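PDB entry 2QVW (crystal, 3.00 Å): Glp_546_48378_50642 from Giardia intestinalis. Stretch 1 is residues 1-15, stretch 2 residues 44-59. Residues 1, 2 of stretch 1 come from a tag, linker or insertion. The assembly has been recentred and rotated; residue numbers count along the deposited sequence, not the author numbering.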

# COMPACT_ATOMS: atom_id res chain seq x y z
N GLY A 1 -18.34 -3.75 23.96
CA GLY A 1 -18.32 -3.53 25.44
C GLY A 1 -18.90 -2.19 25.83
O GLY A 1 -19.80 -2.11 26.67
N ALA A 2 -18.38 -1.13 25.23
CA ALA A 2 -18.84 0.23 25.49
C ALA A 2 -19.06 0.92 24.15
O ALA A 2 -19.02 0.25 23.12
CB ALA A 2 -17.79 0.97 26.29
N MET A 3 -19.30 2.23 24.14
CA MET A 3 -19.50 2.93 22.87
C MET A 3 -18.53 2.40 21.82
O MET A 3 -18.94 2.02 20.72
CB MET A 3 -19.27 4.43 23.01
CG MET A 3 -19.14 5.12 21.66
SD MET A 3 -18.83 6.87 21.81
CE MET A 3 -20.52 7.50 21.88
N HIS A 4 -17.24 2.39 22.17
CA HIS A 4 -16.18 1.92 21.29
C HIS A 4 -16.67 0.81 20.35
O HIS A 4 -16.61 -0.38 20.69
CB HIS A 4 -15.00 1.38 22.13
CG HIS A 4 -13.67 1.97 21.76
ND1 HIS A 4 -13.15 1.93 20.49
CD2 HIS A 4 -12.72 2.57 22.53
CE1 HIS A 4 -11.95 2.48 20.48
NE2 HIS A 4 -11.67 2.88 21.70
N ALA A 5 -17.15 1.19 19.17
CA ALA A 5 -17.63 0.22 18.21
C ALA A 5 -17.55 0.75 16.79
O ALA A 5 -18.38 1.55 16.36
CB ALA A 5 -19.07 -0.17 18.53
N LEU A 6 -16.52 0.31 16.07
CA LEU A 6 -16.32 0.71 14.69
C LEU A 6 -17.13 -0.24 13.83
O LEU A 6 -17.03 -1.46 13.98
CB LEU A 6 -14.85 0.63 14.32
CG LEU A 6 -13.89 1.62 14.98
CD1 LEU A 6 -13.84 1.40 16.48
CD2 LEU A 6 -12.51 1.44 14.38
N GLY A 7 -17.94 0.32 12.94
CA GLY A 7 -18.76 -0.50 12.08
C GLY A 7 -18.09 -0.87 10.78
O GLY A 7 -17.27 -0.12 10.25
N HIS A 8 -18.43 -2.04 10.26
CA HIS A 8 -17.89 -2.56 9.01
C HIS A 8 -19.01 -3.35 8.34
O HIS A 8 -19.62 -4.20 8.97
CB HIS A 8 -16.70 -3.49 9.28
CG HIS A 8 -15.47 -2.79 9.77
ND1 HIS A 8 -14.75 -1.91 8.98
CD2 HIS A 8 -14.80 -2.87 10.95
CE1 HIS A 8 -13.70 -1.48 9.66
NE2 HIS A 8 -13.71 -2.04 10.85
N CYS A 9 -19.27 -3.07 7.07
CA CYS A 9 -20.33 -3.77 6.35
C CYS A 9 -19.81 -4.97 5.57
O CYS A 9 -19.35 -4.84 4.44
CB CYS A 9 -21.04 -2.82 5.37
SG CYS A 9 -22.04 -1.53 6.15
N CYS A 10 -19.88 -6.14 6.18
CA CYS A 10 -19.40 -7.33 5.50
C CYS A 10 -20.39 -7.73 4.42
O CYS A 10 -21.56 -7.31 4.43
CB CYS A 10 -19.21 -8.49 6.48
SG CYS A 10 -17.97 -8.18 7.76
N THR A 11 -19.90 -8.54 3.49
CA THR A 11 -20.69 -9.05 2.38
C THR A 11 -20.02 -10.34 1.96
O THR A 11 -18.98 -10.33 1.30
CB THR A 11 -20.69 -8.07 1.18
OG1 THR A 11 -21.14 -6.78 1.61
CG2 THR A 11 -21.63 -8.57 0.11
N VAL A 12 -20.59 -11.46 2.38
CA VAL A 12 -20.05 -12.76 2.03
C VAL A 12 -20.81 -13.21 0.79
O VAL A 12 -22.02 -13.42 0.83
CB VAL A 12 -20.27 -13.78 3.17
CG1 VAL A 12 -19.88 -15.16 2.72
CG2 VAL A 12 -19.43 -13.38 4.36
N VAL A 13 -20.07 -13.36 -0.31
CA VAL A 13 -20.66 -13.77 -1.58
C VAL A 13 -20.29 -15.18 -2.01
O VAL A 13 -19.17 -15.64 -1.78
CB VAL A 13 -20.25 -12.81 -2.72
CG1 VAL A 13 -20.92 -13.23 -4.02
CG2 VAL A 13 -20.61 -11.38 -2.36
N THR A 14 -21.24 -15.86 -2.63
CA THR A 14 -21.03 -17.20 -3.16
C THR A 14 -21.86 -17.34 -4.43
O THR A 14 -22.59 -16.43 -4.81
CB THR A 14 -21.46 -18.30 -2.18
OG1 THR A 14 -22.84 -18.12 -1.83
CG2 THR A 14 -20.63 -18.27 -0.95
N THR A 15 -21.72 -18.48 -5.07
CA THR A 15 -22.46 -18.77 -6.28
C THR A 15 -23.91 -18.32 -6.14
O THR A 15 -24.45 -17.68 -7.04
CB THR A 15 -22.41 -20.28 -6.60
OG1 THR A 15 -21.12 -20.62 -7.12
CG2 THR A 15 -23.48 -20.65 -7.60
N PRO A 44 -17.96 -24.31 0.09
CA PRO A 44 -17.41 -23.88 -1.20
C PRO A 44 -16.81 -22.49 -1.29
O PRO A 44 -17.12 -21.61 -0.50
CB PRO A 44 -18.61 -24.00 -2.11
CG PRO A 44 -19.66 -23.36 -1.24
CD PRO A 44 -19.41 -24.00 0.14
N ALA A 45 -15.97 -22.30 -2.31
CA ALA A 45 -15.30 -21.03 -2.55
C ALA A 45 -16.27 -19.86 -2.45
O ALA A 45 -17.41 -19.95 -2.89
CB ALA A 45 -14.64 -21.05 -3.93
N ALA A 46 -15.80 -18.76 -1.87
CA ALA A 46 -16.58 -17.54 -1.68
C ALA A 46 -15.65 -16.32 -1.57
O ALA A 46 -14.43 -16.45 -1.57
CB ALA A 46 -17.41 -17.66 -0.42
N GLU A 47 -16.25 -15.14 -1.46
CA GLU A 47 -15.47 -13.91 -1.34
C GLU A 47 -16.07 -13.01 -0.25
O GLU A 47 -17.28 -12.94 -0.10
CB GLU A 47 -15.45 -13.15 -2.66
CG GLU A 47 -14.91 -13.93 -3.85
CD GLU A 47 -15.96 -14.83 -4.48
OE1 GLU A 47 -17.01 -14.31 -4.93
OE2 GLU A 47 -15.73 -16.06 -4.53
N VAL A 48 -15.21 -12.33 0.50
CA VAL A 48 -15.64 -11.43 1.56
C VAL A 48 -15.16 -10.01 1.33
O VAL A 48 -13.96 -9.77 1.17
CB VAL A 48 -15.11 -11.87 2.92
CG1 VAL A 48 -15.62 -10.94 4.00
CG2 VAL A 48 -15.51 -13.31 3.19
N TYR A 49 -16.09 -9.06 1.33
CA TYR A 49 -15.74 -7.66 1.11
C TYR A 49 -16.04 -6.83 2.34
O TYR A 49 -17.06 -7.05 3.00
CB TYR A 49 -16.53 -7.13 -0.08
CG TYR A 49 -16.42 -7.98 -1.33
CD1 TYR A 49 -15.36 -7.82 -2.21
CD2 TYR A 49 -17.37 -8.95 -1.61
CE1 TYR A 49 -15.26 -8.61 -3.36
CE2 TYR A 49 -17.28 -9.74 -2.75
CZ TYR A 49 -16.23 -9.56 -3.62
OH TYR A 49 -16.15 -10.35 -4.75
N PHE A 50 -15.17 -5.88 2.64
CA PHE A 50 -15.36 -5.01 3.79
C PHE A 50 -15.50 -3.57 3.32
O PHE A 50 -15.16 -3.26 2.18
CB PHE A 50 -14.16 -5.09 4.75
CG PHE A 50 -13.87 -6.47 5.24
CD1 PHE A 50 -14.73 -7.10 6.13
CD2 PHE A 50 -12.74 -7.14 4.80
CE1 PHE A 50 -14.47 -8.38 6.56
CE2 PHE A 50 -12.48 -8.42 5.23
CZ PHE A 50 -13.34 -9.05 6.12
N GLU A 51 -15.98 -2.71 4.20
CA GLU A 51 -16.15 -1.29 3.90
C GLU A 51 -16.63 -0.53 5.13
O GLU A 51 -17.74 -0.75 5.62
CB GLU A 51 -17.15 -1.12 2.76
CG GLU A 51 -18.43 -1.84 2.99
CD GLU A 51 -19.12 -2.17 1.70
OE1 GLU A 51 -19.48 -1.23 0.96
OE2 GLU A 51 -19.31 -3.37 1.41
N ALA A 52 -15.77 0.36 5.61
CA ALA A 52 -16.03 1.18 6.79
C ALA A 52 -17.47 1.64 6.94
O ALA A 52 -18.19 1.85 5.97
CB ALA A 52 -15.10 2.39 6.80
N GLY A 53 -17.89 1.81 8.19
CA GLY A 53 -19.24 2.25 8.47
C GLY A 53 -19.21 3.36 9.50
O GLY A 53 -18.19 4.03 9.64
N PRO A 54 -20.31 3.58 10.24
CA PRO A 54 -20.36 4.63 11.26
C PRO A 54 -19.79 4.11 12.56
O PRO A 54 -19.74 2.91 12.77
CB PRO A 54 -21.85 4.90 11.36
CG PRO A 54 -22.41 3.52 11.26
CD PRO A 54 -21.62 2.91 10.11
N ARG A 55 -19.35 5.01 13.43
CA ARG A 55 -18.79 4.61 14.71
C ARG A 55 -19.93 4.47 15.71
O ARG A 55 -20.08 5.30 16.61
CB ARG A 55 -17.74 5.63 15.17
CG ARG A 55 -16.66 5.88 14.11
CD ARG A 55 -15.33 6.43 14.66
NE ARG A 55 -14.30 6.53 13.62
CZ ARG A 55 -13.00 6.71 13.84
NH1 ARG A 55 -12.55 6.81 15.08
NH2 ARG A 55 -12.15 6.78 12.83
N VAL A 56 -20.72 3.42 15.53
CA VAL A 56 -21.90 3.11 16.35
C VAL A 56 -21.63 2.85 17.83
O VAL A 56 -20.88 1.94 18.19
CB VAL A 56 -22.65 1.89 15.77
CG1 VAL A 56 -21.74 0.69 15.72
CG2 VAL A 56 -23.89 1.59 16.60
N SER A 57 -22.27 3.65 18.68
CA SER A 57 -22.14 3.52 20.13
C SER A 57 -23.18 2.53 20.65
O SER A 57 -24.16 2.24 19.95
CB SER A 57 -22.34 4.88 20.79
OG SER A 57 -23.55 5.48 20.36
N LEU A 58 -22.99 2.02 21.87
CA LEU A 58 -23.90 1.04 22.45
C LEU A 58 -24.10 1.17 23.95
O LEU A 58 -23.13 1.25 24.70
CB LEU A 58 -23.37 -0.37 22.17
CG LEU A 58 -23.37 -0.84 20.71
CD1 LEU A 58 -22.47 -2.05 20.55
CD2 LEU A 58 -24.80 -1.15 20.29
N SER A 59 -25.36 1.17 24.39
CA SER A 59 -25.65 1.25 25.82
C SER A 59 -25.46 -0.17 26.32
O SER A 59 -25.92 -1.11 25.69
CB SER A 59 -27.10 1.69 26.05
OG SER A 59 -28.02 0.69 25.66

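The two stretches run antiparallel: the axes of the two strands make an angle of 169° between their N-to-C directions and approach to 4.7 Å. The two backbones stay close farther along, with Gly7 CA 4.6 Å from Gly53 CA and Met3 CA 3.9 Å from Ser57 CA, and the contact buries 1092 Å² in all.

Backbone hydrogen bonds fix this register. Val13 and Glu47 form a reciprocal pair, Val13 N to Glu47 O at 2.8 Å and Glu47 N to Val13 O at 3.0 Å, with angles at hydrogen of 176° and 160°. Tyr49 N donates to Thr11 O at 3.2 Å, and Cys9 N donates almost linearly to Glu51 O at 3.1 Å (175°). Around Gly7 the bonding weakens: Gly7 N to Pro54 O (3.2 Å, 134°) and Gly53 N to Gly7 O (2.9 Å, 126°) are both weak because they are bent. Gly7 suits this spot, since an ideal CB would lie 2.9 Å from Pro54 O.

CA-H...O contacts supplement these bonds. Val12 CA lies 3.5 Å from Glu47 O and Val48 CA 3.5 Å from Thr11 O, so each of these carbonyls meets both an amide and a CA hydrogen. Farther along, Ser57 CA approaches Met3 O at 3.6 Å with a nearly straight angle of 172°.

Side chains follow the alternation of the sheet. On one face Val12 CG2 meets Val48 CG2 at 4.1 Å, an apolar contact across a non-hydrogen-bonded pair. On the other, Val13 CG2 reaches the edge of the Tyr49 ring, 3.7 Å from CE2, a diagonal contact.

Sulfur provides a different chemistry: Cys10 SG sits 3.7 Å from Phe50 CE1, and its direction from the ring centroid, 80° off the normal, places the polarizable sulfur at the ring edge.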